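Local coordinates for protein nitrate reductase (Ulva prolifera, PDB 5YLY) that probably passes electrons from NADH through its bound FAD, as the cytochrome b5 reductase domain of a nitrate-reducing enzyme, at residues K43-H46 against D47-L50; E213-A216 against K217-D221; P268-K271 against F272-P276. All coordinates share one frame; numbering follows the deposited sequence.

Contact 1 of 3, residues K43-H46 against D47-L50; sequences KISH and DVTL
I44 and S45 both turn their backbone N-H groups onto the carbonyl oxygen of V48, the shorter bond running 2.8 Å from I44 N to V48 O and the straighter one coming from S45 N. Two residues facing one make this a classic beta bulge, set beside a type I turn from S45 to V48 in the hairpin that joins strands 34-43 and 48-54 of the FAD-binding domain's antiparallel sheet. The packed side holds branched aliphatics: I44 CD1 lies 3.9 Å from L50 CB, and V48 CG1 rests against I44 CB, while V105 of the next strand meets all three residues. S45 OG sits 3.4 Å from V48 CG2. At the turn the D47 carboxylate stacks over one face of the H46 ring, planes 14° apart, with CG of both residues between backbone N and carbonyl carbon (chi1 83° and 64°). D47 OD2 also forms a salt bridge with K107, so an alanine here would probably leave K107 without this countercharge and the imidazole without its stacked cover. The K43 side is looser and watery: one water lies 3.0 Å from K43 NZ and 2.9 Å from T49 OG1, whose hydroxyl also bonds E128.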
ATOM      1  N   LYS A  43      -9.074  10.419 -13.231  1.00 25.83           N
ATOM      2  CA  LYS A  43      -9.925  10.267 -12.048  1.00 25.62           C
ATOM      3  C   LYS A  43     -10.376   8.831 -11.876  1.00 29.08           C
ATOM      4  O   LYS A  43     -10.865   8.216 -12.827  1.00 28.79           O
ATOM      5  CB  LYS A  43     -11.173  11.119 -12.165  1.00 29.55           C
ATOM      6  CG  LYS A  43     -10.933  12.588 -12.109  1.00 34.36           C
ATOM      7  CD  LYS A  43     -12.298  13.286 -11.858  1.00 36.66           C
ATOM      8  CE  LYS A  43     -12.125  14.762 -11.675  1.00 45.42           C
ATOM      9  NZ  LYS A  43     -11.289  15.087 -10.487  1.00 53.97           N
ATOM     10  N   ILE A  44     -10.239   8.310 -10.655  1.00 25.85           N
ATOM     11  CA  ILE A  44     -10.774   6.981 -10.332  1.00 25.54           C
ATOM     12  C   ILE A  44     -12.155   7.212  -9.734  1.00 30.05           C
ATOM     13  O   ILE A  44     -13.124   6.514 -10.046  1.00 30.63           O
ATOM     14  CB  ILE A  44      -9.827   6.232  -9.386  1.00 26.20           C
ATOM     15  CG1 ILE A  44      -8.608   5.752 -10.211  1.00 25.29           C
ATOM     16  CG2 ILE A  44     -10.540   5.049  -8.694  1.00 27.68           C
ATOM     17  CD1 ILE A  44      -7.434   5.274  -9.397  1.00 28.58           C
ATOM     18  N   SER A  45     -12.222   8.180  -8.847  1.00 29.53           N
ATOM     19  CA  SER A  45     -13.479   8.593  -8.238  1.00 30.72           C
ATOM     20  C   SER A  45     -13.369  10.068  -7.913  1.00 34.40           C
ATOM     21  O   SER A  45     -12.346  10.673  -8.255  1.00 31.76           O
ATOM     22  CB  SER A  45     -13.801   7.720  -7.032  1.00 31.58           C
ATOM     23  OG  SER A  45     -12.777   7.827  -6.074  1.00 35.99           O
ATOM     24  N   HIS A  46     -14.420  10.680  -7.306  1.00 33.27           N
ATOM     25  CA  HIS A  46     -14.427  12.121  -7.030  1.00 34.27           C
ATOM     26  C   HIS A  46     -13.212  12.601  -6.233  1.00 36.12           C
ATOM     27  O   HIS A  46     -12.793  13.728  -6.444  1.00 36.94           O
ATOM     28  CB  HIS A  46     -15.742  12.593  -6.371  1.00 37.30           C
ATOM     29  CG  HIS A  46     -15.798  12.383  -4.883  1.00 41.74           C
ATOM     30  ND1 HIS A  46     -16.233  11.187  -4.334  1.00 44.18           N
ATOM     31  CD2 HIS A  46     -15.457  13.224  -3.881  1.00 43.88           C
ATOM     32  CE1 HIS A  46     -16.176  11.354  -3.021  1.00 43.94           C
ATOM     33  NE2 HIS A  46     -15.693  12.556  -2.704  1.00 44.40           N
ATOM     34  N   ASP A  47     -12.637  11.758  -5.346  1.00 30.71           N
ATOM     35  CA  ASP A  47     -11.478  12.171  -4.544  1.00 28.60           C
ATOM     36  C   ASP A  47     -10.296  11.215  -4.615  1.00 28.65           C
ATOM     37  O   ASP A  47      -9.450  11.234  -3.707  1.00 27.73           O
ATOM     38  CB  ASP A  47     -11.885  12.419  -3.088  1.00 31.62           C
ATOM     39  CG  ASP A  47     -12.388  11.208  -2.321  1.00 40.03           C
ATOM     40  OD1 ASP A  47     -12.576  10.134  -2.950  1.00 39.75           O
ATOM     41  OD2 ASP A  47     -12.642  11.343  -1.111  1.00 51.90           O
ATOM     42  N   VAL A  48     -10.243  10.346  -5.662  1.00 24.23           N
ATOM     43  CA  VAL A  48      -9.113   9.445  -5.889  1.00 21.72           C
ATOM     44  C   VAL A  48      -8.663   9.671  -7.324  1.00 26.41           C
ATOM     45  O   VAL A  48      -9.490   9.596  -8.245  1.00 25.73           O
ATOM     46  CB  VAL A  48      -9.401   7.945  -5.602  1.00 24.42           C
ATOM     47  CG1 VAL A  48      -8.139   7.096  -5.803  1.00 23.14           C
ATOM     48  CG2 VAL A  48      -9.965   7.756  -4.185  1.00 25.29           C
ATOM     49  N   THR A  49      -7.374   9.987  -7.502  1.00 22.60           N
ATOM     50  CA  THR A  49      -6.798  10.215  -8.827  1.00 21.36           C
ATOM     51  C   THR A  49      -5.626   9.319  -9.067  1.00 23.90           C
ATOM     52  O   THR A  49      -4.813   9.093  -8.154  1.00 24.29           O
ATOM     53  CB  THR A  49      -6.418  11.697  -9.004  1.00 25.97           C
ATOM     54  OG1 THR A  49      -7.598  12.509  -8.856  1.00 25.99           O
ATOM     55  CG2 THR A  49      -5.776  11.985 -10.396  1.00 25.33           C
ATOM     56  N   LEU A  50      -5.503   8.825 -10.324  1.00 21.85           N
ATOM     57  CA  LEU A  50      -4.330   8.051 -10.745  1.00 20.72           C
ATOM     58  C   LEU A  50      -3.416   9.017 -11.495  1.00 24.56           C
ATOM     59  O   LEU A  50      -3.867   9.722 -12.412  1.00 23.75           O
ATOM     60  CB  LEU A  50      -4.704   6.860 -11.658  1.00 21.48           C
ATOM     61  CG  LEU A  50      -3.500   5.998 -12.069  1.00 25.17           C
ATOM     62  CD1 LEU A  50      -3.816   4.481 -12.064  1.00 25.74           C
ATOM     63  CD2 LEU A  50      -2.875   6.492 -13.426  1.00 26.24           C
TER
HETATM   64  O   HOH W   1     -10.251  12.576  -8.345  1.00 34.41           O
HETATM   65  O   HOH W   2      -8.408  14.300 -11.037  1.00 39.32           O

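Contact 2 of 3, residues E213-A216 against K217-D221; sequences EALA and KSHPD
The carbonyl oxygen of A214 is gripped twice by S218, once through the backbone N and once through the side-chain hydroxyl, each bond 2.9 Å from S218 N or S218 OG to A214 O. The two donors arrive from opposite faces of the carbonyl plane. The hydroxyl can fold back because S218 OG stands between its own backbone N and carbonyl carbon (chi1 63°), a position that a small serine tolerates well in a helix. One residue earlier, K217 N donates to E213 O at 2.9 Å, an ordinary alpha-helical bond. From S218 on the ladder frays: H219 N reaches L215 O by a weak bond at 3.0 Å, and S218 N, besides its bond to A214 O, makes a weak second one to L215 O. H219 is the first residue to leave helical backbone angles, and P220, lacking an N-H, suits the exit from the helix; its CA makes a C-H...O contact of 3.3 Å with A216 O. The H219 ring turns its edge to L215 O, in plane, with CD2 3.3 Å from that oxygen and 4.2 Å from L215 CD2. These two side chains also meet helix 174-185, L215 on Y178, M181 and L185, H219 on L185, while E213 OE2 bonds Y227 of strand 223-229, placing this C-terminal turn in the crossover from strand 193-200 to strand 223-229.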
ATOM      1  N   GLU A 213     -11.254  -7.100  -5.190  1.00 24.82           N
ATOM      2  CA  GLU A 213     -12.244  -8.150  -5.438  1.00 26.07           C
ATOM      3  C   GLU A 213     -11.849  -9.050  -6.625  1.00 27.88           C
ATOM      4  O   GLU A 213     -12.018 -10.260  -6.537  1.00 26.21           O
ATOM      5  CB  GLU A 213     -13.651  -7.572  -5.590  1.00 28.85           C
ATOM      6  CG  GLU A 213     -14.187  -7.087  -4.237  1.00 39.82           C
ATOM      7  CD  GLU A 213     -14.188  -8.151  -3.149  1.00 55.54           C
ATOM      8  OE1 GLU A 213     -14.959  -9.126  -3.289  1.00 40.12           O
ATOM      9  OE2 GLU A 213     -13.339  -8.080  -2.229  1.00 43.94           O
ATOM     10  N   ALA A 214     -11.295  -8.455  -7.704  1.00 25.34           N
ATOM     11  CA  ALA A 214     -10.869  -9.224  -8.888  1.00 26.50           C
ATOM     12  C   ALA A 214      -9.686 -10.155  -8.552  1.00 28.83           C
ATOM     13  O   ALA A 214      -9.637 -11.266  -9.078  1.00 26.07           O
ATOM     14  CB  ALA A 214     -10.519  -8.297 -10.031  1.00 26.67           C
ATOM     15  N   LEU A 215      -8.778  -9.729  -7.655  1.00 26.21           N
ATOM     16  CA  LEU A 215      -7.666 -10.586  -7.207  1.00 26.76           C
ATOM     17  C   LEU A 215      -8.194 -11.771  -6.416  1.00 31.80           C
ATOM     18  O   LEU A 215      -7.748 -12.896  -6.631  1.00 32.51           O
ATOM     19  CB  LEU A 215      -6.668  -9.809  -6.319  1.00 26.14           C
ATOM     20  CG  LEU A 215      -5.636  -8.915  -6.996  1.00 30.00           C
ATOM     21  CD1 LEU A 215      -4.794  -8.179  -5.933  1.00 29.88           C
ATOM     22  CD2 LEU A 215      -4.671  -9.742  -7.904  1.00 32.38           C
ATOM     23  N   ALA A 216      -9.121 -11.527  -5.485  1.00 28.92           N
ATOM     24  CA  ALA A 216      -9.710 -12.587  -4.657  1.00 29.52           C
ATOM     25  C   ALA A 216     -10.489 -13.575  -5.566  1.00 32.73           C
ATOM     26  O   ALA A 216     -10.379 -14.800  -5.396  1.00 32.51           O
ATOM     27  CB  ALA A 216     -10.627 -11.993  -3.597  1.00 30.22           C
ATOM     28  N   LYS A 217     -11.171 -13.044  -6.594  1.00 27.80           N
ATOM     29  CA  LYS A 217     -11.922 -13.865  -7.546  1.00 27.53           C
ATOM     30  C   LYS A 217     -10.988 -14.718  -8.441  1.00 28.88           C
ATOM     31  O   LYS A 217     -11.322 -15.868  -8.748  1.00 27.98           O
ATOM     32  CB  LYS A 217     -12.791 -12.942  -8.421  1.00 29.81           C
ATOM     33  CG  LYS A 217     -13.836 -13.672  -9.251  1.00 45.75           C
ATOM     34  CD  LYS A 217     -14.788 -12.687  -9.935  1.00 54.48           C
ATOM     35  CE  LYS A 217     -15.723 -13.342 -10.924  1.00 53.20           C
ATOM     36  NZ  LYS A 217     -16.819 -14.044 -10.227  1.00 60.14           N
ATOM     37  N   SER A 218      -9.835 -14.163  -8.864  1.00 25.32           N
ATOM     38  CA  SER A 218      -8.955 -14.863  -9.776  1.00 24.33           C
ATOM     39  C   SER A 218      -7.869 -15.732  -9.056  1.00 28.70           C
ATOM     40  O   SER A 218      -7.174 -16.483  -9.715  1.00 27.30           O
ATOM     41  CB  SER A 218      -8.366 -13.894 -10.805  1.00 23.98           C
ATOM     42  OG  SER A 218      -7.568 -12.933 -10.138  1.00 28.07           O
ATOM     43  N   HIS A 219      -7.750 -15.668  -7.715  1.00 25.78           N
ATOM     44  CA  HIS A 219      -6.811 -16.559  -6.988  1.00 25.17           C
ATOM     45  C   HIS A 219      -7.565 -17.005  -5.711  1.00 28.31           C
ATOM     46  O   HIS A 219      -7.088 -16.757  -4.593  1.00 30.09           O
ATOM     47  CB  HIS A 219      -5.502 -15.804  -6.653  1.00 24.21           C
ATOM     48  CG  HIS A 219      -4.880 -15.143  -7.832  1.00 25.99           C
ATOM     49  ND1 HIS A 219      -3.932 -15.793  -8.609  1.00 27.14           N
ATOM     50  CD2 HIS A 219      -5.072 -13.901  -8.325  1.00 27.20           C
ATOM     51  CE1 HIS A 219      -3.582 -14.932  -9.543  1.00 27.09           C
ATOM     52  NE2 HIS A 219      -4.262 -13.793  -9.431  1.00 27.32           N
ATOM     53  N   PRO A 220      -8.739 -17.678  -5.854  1.00 26.07           N
ATOM     54  CA  PRO A 220      -9.580 -17.960  -4.678  1.00 26.95           C
ATOM     55  C   PRO A 220      -8.968 -18.844  -3.609  1.00 31.92           C
ATOM     56  O   PRO A 220      -9.363 -18.729  -2.457  1.00 33.49           O
ATOM     57  CB  PRO A 220     -10.832 -18.614  -5.292  1.00 29.29           C
ATOM     58  CG  PRO A 220     -10.349 -19.191  -6.583  1.00 32.25           C
ATOM     59  CD  PRO A 220      -9.450 -18.103  -7.083  1.00 27.41           C
ATOM     60  N   ASP A 221      -8.015 -19.716  -3.983  1.00 26.77           N
ATOM     61  CA  ASP A 221      -7.441 -20.584  -2.961  1.00 28.50           C
ATOM     62  C   ASP A 221      -6.170 -20.012  -2.362  1.00 31.30           C
ATOM     63  O   ASP A 221      -5.585 -20.662  -1.501  1.00 32.68           O
ATOM     64  CB  ASP A 221      -7.178 -21.986  -3.535  1.00 31.79           C
ATOM     65  CG  ASP A 221      -8.417 -22.777  -3.871  1.00 41.72           C
ATOM     66  OD1 ASP A 221      -9.520 -22.326  -3.527  1.00 44.86           O
ATOM     67  OD2 ASP A 221      -8.282 -23.871  -4.427  1.00 45.82           O
TER

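Contact 3 of 3, residues P268-K271 against F272-P276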
ATOM      1  N   PRO A 268      -1.966   5.239  15.335  1.00 49.90           N
ATOM      2  CA  PRO A 268      -2.788   4.741  16.457  1.00 50.27           C
ATOM      3  C   PRO A 268      -3.440   3.393  16.176  1.00 51.17           C
ATOM      4  O   PRO A 268      -3.452   2.545  17.060  1.00 50.03           O
ATOM      5  CB  PRO A 268      -3.833   5.841  16.672  1.00 52.76           C
ATOM      6  CG  PRO A 268      -3.293   7.038  15.997  1.00 57.14           C
ATOM      7  CD  PRO A 268      -2.513   6.524  14.837  1.00 51.34           C
ATOM      8  N   MET A 269      -3.919   3.176  14.929  1.00 46.06           N
ATOM      9  CA  MET A 269      -4.540   1.913  14.515  1.00 44.56           C
ATOM     10  C   MET A 269      -3.566   0.732  14.695  1.00 45.69           C
ATOM     11  O   MET A 269      -3.953  -0.301  15.229  1.00 44.27           O
ATOM     12  CB  MET A 269      -5.017   2.009  13.049  1.00 44.34           C
ATOM     13  CG  MET A 269      -5.789   0.796  12.571  1.00 47.55           C
ATOM     14  SD  MET A 269      -5.866   0.676  10.753  1.00 49.74           S
ATOM     15  CE  MET A 269      -7.185   1.853  10.413  1.00 48.20           C
ATOM     16  N   LEU A 270      -2.308   0.908  14.277  1.00 40.92           N
ATOM     17  CA  LEU A 270      -1.289  -0.127  14.351  1.00 39.76           C
ATOM     18  C   LEU A 270      -0.896  -0.446  15.797  1.00 43.53           C
ATOM     19  O   LEU A 270      -0.865  -1.611  16.195  1.00 43.29           O
ATOM     20  CB  LEU A 270      -0.046   0.285  13.555  1.00 38.65           C
ATOM     21  CG  LEU A 270      -0.173   0.474  12.025  1.00 40.52           C
ATOM     22  CD1 LEU A 270       1.190   0.492  11.373  1.00 40.21           C
ATOM     23  CD2 LEU A 270      -1.049  -0.603  11.374  1.00 40.06           C
ATOM     24  N   LYS A 271      -0.566   0.592  16.573  1.00 41.44           N
ATOM     25  CA  LYS A 271      -0.088   0.410  17.927  1.00 43.13           C
ATOM     26  C   LYS A 271      -1.168  -0.099  18.900  1.00 47.31           C
ATOM     27  O   LYS A 271      -0.875  -0.908  19.788  1.00 48.23           O
ATOM     28  CB  LYS A 271       0.530   1.735  18.437  1.00 46.08           C
ATOM     29  CG  LYS A 271       1.228   1.607  19.782  1.00 50.69           C
ATOM     30  CD  LYS A 271       1.900   2.904  20.205  1.00 48.03           C
ATOM     31  CE  LYS A 271       2.579   2.724  21.535  1.00 57.99           C
ATOM     32  NZ  LYS A 271       3.401   3.906  21.858  1.00 63.97           N
ATOM     33  N   PHE A 272      -2.406   0.385  18.730  1.00 44.72           N
ATOM     34  CA  PHE A 272      -3.468   0.096  19.685  1.00 47.43           C
ATOM     35  C   PHE A 272      -4.462  -0.976  19.223  1.00 53.28           C
ATOM     36  O   PHE A 272      -4.894  -1.761  20.060  1.00 55.09           O
ATOM     37  CB  PHE A 272      -4.187   1.393  20.089  1.00 50.19           C
ATOM     38  CG  PHE A 272      -3.293   2.547  20.526  1.00 52.75           C
ATOM     39  CD1 PHE A 272      -2.173   2.328  21.324  1.00 56.81           C
ATOM     40  CD2 PHE A 272      -3.565   3.843  20.133  1.00 55.79           C
ATOM     41  CE1 PHE A 272      -1.371   3.393  21.760  1.00 59.65           C
ATOM     42  CE2 PHE A 272      -2.757   4.906  20.563  1.00 60.16           C
ATOM     43  CZ  PHE A 272      -1.662   4.670  21.372  1.00 59.39           C
ATOM     44  N   ALA A 273      -4.788  -1.059  17.928  1.00 47.13           N
ATOM     45  CA  ALA A 273      -5.750  -2.066  17.466  1.00 46.34           C
ATOM     46  C   ALA A 273      -5.140  -3.318  16.836  1.00 49.27           C
ATOM     47  O   ALA A 273      -5.781  -4.367  16.859  1.00 50.73           O
ATOM     48  CB  ALA A 273      -6.751  -1.441  16.503  1.00 45.16           C
ATOM     49  N   CYS A 274      -3.952  -3.206  16.222  1.00 41.70           N
ATOM     50  CA  CYS A 274      -3.351  -4.311  15.498  1.00 38.18           C
ATOM     51  C   CYS A 274      -2.367  -5.137  16.294  1.00 40.33           C
ATOM     52  O   CYS A 274      -2.593  -6.335  16.427  1.00 38.56           O
ATOM     53  CB  CYS A 274      -2.724  -3.819  14.203  1.00 36.12           C
ATOM     54  SG  CYS A 274      -3.909  -3.030  13.100  1.00 39.21           S
ATOM     55  N   HIS A 275      -1.219  -4.544  16.682  1.00 39.04           N
ATOM     56  CA  HIS A 275      -0.168  -5.268  17.398  1.00 41.19           C
ATOM     57  C   HIS A 275      -0.668  -6.007  18.636  1.00 44.52           C
ATOM     58  O   HIS A 275      -0.287  -7.166  18.799  1.00 43.77           O
ATOM     59  CB  HIS A 275       1.029  -4.367  17.738  1.00 44.05           C
ATOM     60  CG  HIS A 275       1.867  -4.046  16.541  1.00 45.78           C
ATOM     61  ND1 HIS A 275       2.641  -5.004  15.930  1.00 46.64           N
ATOM     62  CD2 HIS A 275       2.029  -2.876  15.891  1.00 47.37           C
ATOM     63  CE1 HIS A 275       3.235  -4.392  14.920  1.00 45.08           C
ATOM     64  NE2 HIS A 275       2.900  -3.108  14.864  1.00 45.48           N
ATOM     65  N   PRO A 276      -1.521  -5.412  19.511  1.00 40.60           N
ATOM     66  CA  PRO A 276      -1.992  -6.170  20.681  1.00 42.62           C
ATOM     67  C   PRO A 276      -2.697  -7.486  20.321  1.00 45.54           C
ATOM     68  O   PRO A 276      -2.476  -8.512  20.972  1.00 45.87           O
ATOM     69  CB  PRO A 276      -2.926  -5.176  21.383  1.00 45.19           C
ATOM     70  CG  PRO A 276      -2.432  -3.836  20.967  1.00 47.87           C
ATOM     71  CD  PRO A 276      -2.072  -4.038  19.521  1.00 41.45           C
TER
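Helix 267-280 is the connection between parallel strands 259-264 and 289-291 in the NAD-binding domain, and its first half changes from alpha-type to wider turns along P268-P276. The start is regular: F272 N donates to P268 O at 2.9 Å. M269 O then accepts from A273 N at 2.9 Å, a donor lying above the carbonyl plane, and weakly from C274 N, so that one oxygen serves both the i+4 and the i+5 residue. The pi-type turn is fully expressed at L270 O, which takes H275 N at 3.0 Å in a nearly straight bond (175°) and C274 N only weakly. Such a widening suits P276, which has no N-H to offer and kinks the helix; its CD instead lies 3.4 Å from K271 O. In this beta-alpha-beta unit the sheet-facing side is lined by L270, C274 and H275, all meeting L263 of strand 259-264. A small thiol fits there, C274 SG lying 4.1 Å from L270 CD2, while the H275 imidazole brings CD2 to 3.2 Å from L270 O and bonds E291 of strand 289-291 through NE2. The outward side carries F272 and K271. With K271 CG anti to the backbone N (chi1 -172°) and the chain extended beyond it, the lysine methylenes cross the aromatic obliquely, K271 CG at 3.7 Å from F272 CE1, and K271 CB stands over one ring face near its rim. P268 CB touches F272 CD2, a proline fitting the helix's first turn, where no N-H is needed.

Overall arrangement
From the N terminus, contact 1 comes first: residues 43-50 close the hairpin between strands 34-43 and 48-54 of the antiparallel sheet in the FAD-binding domain. After completing that sheet the chain enters the NAD-binding domain, where contact 2 ends helix 209-218 on the way from strand 193-200 to strand 223-229, and contact 3 lies in helix 267-280, between strands 259-264 and 289-291. Each is local, following the others in series, with none nesting or crossing. They do not touch: nearest atoms are about 13 Å apart for contacts 1 and 2, and about 17 Å for 2 and 3. Contacts 2 and 3 belong to separate crossovers of one parallel sheet.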